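Long-range contact in transcriptional regulator, LacI family (PDB 3JY6), which probably acts as a DNA-binding transcription factor of the LacI family, whose crystallised part is a periplasmic-binding-protein-like domain: residues V128-E132 against L188-W192. Numbering follows the deposited sequence.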
loop_
_atom_site.group_PDB
_atom_site.type_symbol
_atom_site.label_atom_id
_atom_site.label_comp_id
_atom_site.label_asym_id
_atom_site.label_seq_id
_atom_site.Cartn_x
_atom_site.Cartn_y
_atom_site.Cartn_z
ATOM N N VAL A 128 22.147 10.080 5.867
ATOM C CA VAL A 128 20.737 10.392 5.700
ATOM C C VAL A 128 20.276 10.207 4.255
ATOM O O VAL A 128 20.846 10.792 3.334
ATOM C CB VAL A 128 20.455 11.848 6.111
ATOM C CG1 VAL A 128 18.968 12.129 6.032
ATOM C CG2 VAL A 128 20.991 12.119 7.510
ATOM N N LEU A 129 19.251 9.385 4.059
ATOM C CA LEU A 129 18.692 9.155 2.727
ATOM C C LEU A 129 17.308 9.796 2.765
ATOM O O LEU A 129 16.476 9.428 3.606
ATOM C CB LEU A 129 18.581 7.660 2.438
ATOM C CG LEU A 129 17.987 7.239 1.090
ATOM C CD1 LEU A 129 18.797 7.837 -0.072
ATOM C CD2 LEU A 129 17.965 5.714 1.018
ATOM N N THR A 130 17.045 10.737 1.859
ATOM C CA THR A 130 15.763 11.439 1.895
ATOM C C THR A 130 15.275 12.034 0.568
ATOM O O THR A 130 16.022 12.133 -0.412
ATOM C CB THR A 130 15.858 12.612 2.901
ATOM O OG1 THR A 130 14.594 13.263 3.029
ATOM C CG2 THR A 130 16.868 13.638 2.408
ATOM N N SER A 131 14.003 12.420 0.546
ATOM C CA SER A 131 13.456 13.091 -0.623
ATOM C C SER A 131 13.928 14.521 -0.357
ATOM O O SER A 131 14.235 14.856 0.784
ATOM C CB SER A 131 11.930 13.033 -0.643
ATOM O OG SER A 131 11.478 11.702 -0.819
ATOM N N GLU A 132 13.992 15.356 -1.387
ATOM C CA GLU A 132 14.465 16.729 -1.224
ATOM C C GLU A 132 13.970 17.457 0.027
ATOM O O GLU A 132 12.764 17.582 0.254
ATOM C CB GLU A 132 14.134 17.531 -2.484
ATOM C CG GLU A 132 14.898 17.024 -3.703
ATOM C CD GLU A 132 14.563 17.784 -4.971
ATOM O OE1 GLU A 132 14.731 19.027 -4.985
ATOM O OE2 GLU A 132 14.134 17.138 -5.952
ATOM N N LEU A 188 14.640 8.812 5.776
ATOM C CA LEU A 188 13.631 9.725 6.290
ATOM C C LEU A 188 12.235 9.382 5.790
ATOM O O LEU A 188 11.243 9.890 6.306
ATOM C CB LEU A 188 13.987 11.162 5.915
ATOM C CG LEU A 188 14.670 11.990 7.009
ATOM C CD1 LEU A 188 15.730 11.171 7.733
ATOM C CD2 LEU A 188 15.251 13.236 6.377
ATOM N N LYS A 189 12.157 8.499 4.802
ATOM C CA LYS A 189 10.874 8.096 4.244
ATOM C C LYS A 189 10.870 6.599 3.997
ATOM O O LYS A 189 11.873 6.021 3.579
ATOM C CB LYS A 189 10.599 8.852 2.935
ATOM C CG LYS A 189 9.175 8.690 2.411
ATOM C CD LYS A 189 8.931 9.473 1.120
ATOM C CE LYS A 189 7.476 9.319 0.645
ATOM N NZ LYS A 189 7.180 10.083 -0.610
ATOM N N GLU A 190 9.728 5.973 4.240
ATOM C CA GLU A 190 9.589 4.537 4.076
ATOM C C GLU A 190 10.027 3.968 2.713
ATOM O O GLU A 190 10.750 2.966 2.660
ATOM C CB GLU A 190 8.139 4.138 4.393
ATOM C CG GLU A 190 7.867 2.644 4.349
ATOM C CD GLU A 190 6.809 2.195 5.353
ATOM O OE1 GLU A 190 5.718 2.807 5.430
ATOM O OE2 GLU A 190 7.071 1.214 6.072
ATOM N N ARG A 191 9.611 4.600 1.619
ATOM C CA ARG A 191 9.953 4.100 0.286
ATOM C C ARG A 191 11.441 3.902 0.045
ATOM O O ARG A 191 11.849 2.916 -0.565
ATOM C CB ARG A 191 9.384 5.025 -0.793
ATOM C CG ARG A 191 9.824 6.470 -0.673
ATOM C CD ARG A 191 9.124 7.323 -1.729
ATOM N NE ARG A 191 9.492 6.896 -3.076
ATOM C CZ ARG A 191 9.014 7.438 -4.192
ATOM N NH1 ARG A 191 8.140 8.437 -4.124
ATOM N NH2 ARG A 191 9.405 6.981 -5.375
ATOM N N TRP A 192 12.251 4.842 0.515
ATOM C CA TRP A 192 13.693 4.754 0.339
ATOM C C TRP A 192 14.270 3.573 1.110
ATOM O O TRP A 192 15.174 2.893 0.627
ATOM C CB TRP A 192 14.340 6.063 0.783
ATOM C CG TRP A 192 13.857 7.263 -0.010
ATOM C CD1 TRP A 192 13.600 8.513 0.470
ATOM C CD2 TRP A 192 13.556 7.305 -1.412
ATOM N NE1 TRP A 192 13.151 9.336 -0.545
ATOM C CE2 TRP A 192 13.121 8.619 -1.710
ATOM C CE3 TRP A 192 13.621 6.364 -2.452
ATOM C CZ2 TRP A 192 12.735 9.012 -3.003
ATOM C CZ3 TRP A 192 13.236 6.757 -3.742
ATOM C CH2 TRP A 192 12.803 8.073 -4.000
#
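In the parallel sheet of one lobe of this periplasmic-binding-protein-like fold, strand 125-131 runs beside strand 183-187, and the contact lies where the latter gives way to helix 190-196. Leu-188 N continues the parallel pairing by one bond, donating to Leu-129 O at 2.9 Å and meeting the carbonyl almost head-on (C=O...N 173°). Side chains then pack on both faces of the strand. On one, Leu-188 CD1 rests 3.8 Å from Val-128 CG1, while its CD2 touches Thr-130 CB and OG1; Ile-146 of helix 137-147 covers this side. The hydroxyl of Thr-130, anti to its own N (chi1 -176°), turns along the strand and donates to Ser-131 O at 2.8 Å, in the carbonyl plane. On the other face, Leu-129 CD2 reaches Trp-192 CB at 3.6 Å, the two side chains crossing at about a right angle. The indole passes beside the Thr-130 backbone, with Arg-191 CG 3.9 Å above its centre and Tyr-163 edge-to-face with it. Trp-192 NE1 donates to Ser-131 OG at 2.9 Å, the oxygen tilted 18° out of the ring plane. A leucine in place of Trp-192 would probably leave Ser-131 OG without its indole donor and open a gap between Thr-130 and Arg-191, where the ring lay. Glu-160 forms salt bridges with Lys-189 and Arg-191, and its OE2 hydrogen-bonds the same Ser-131 OG.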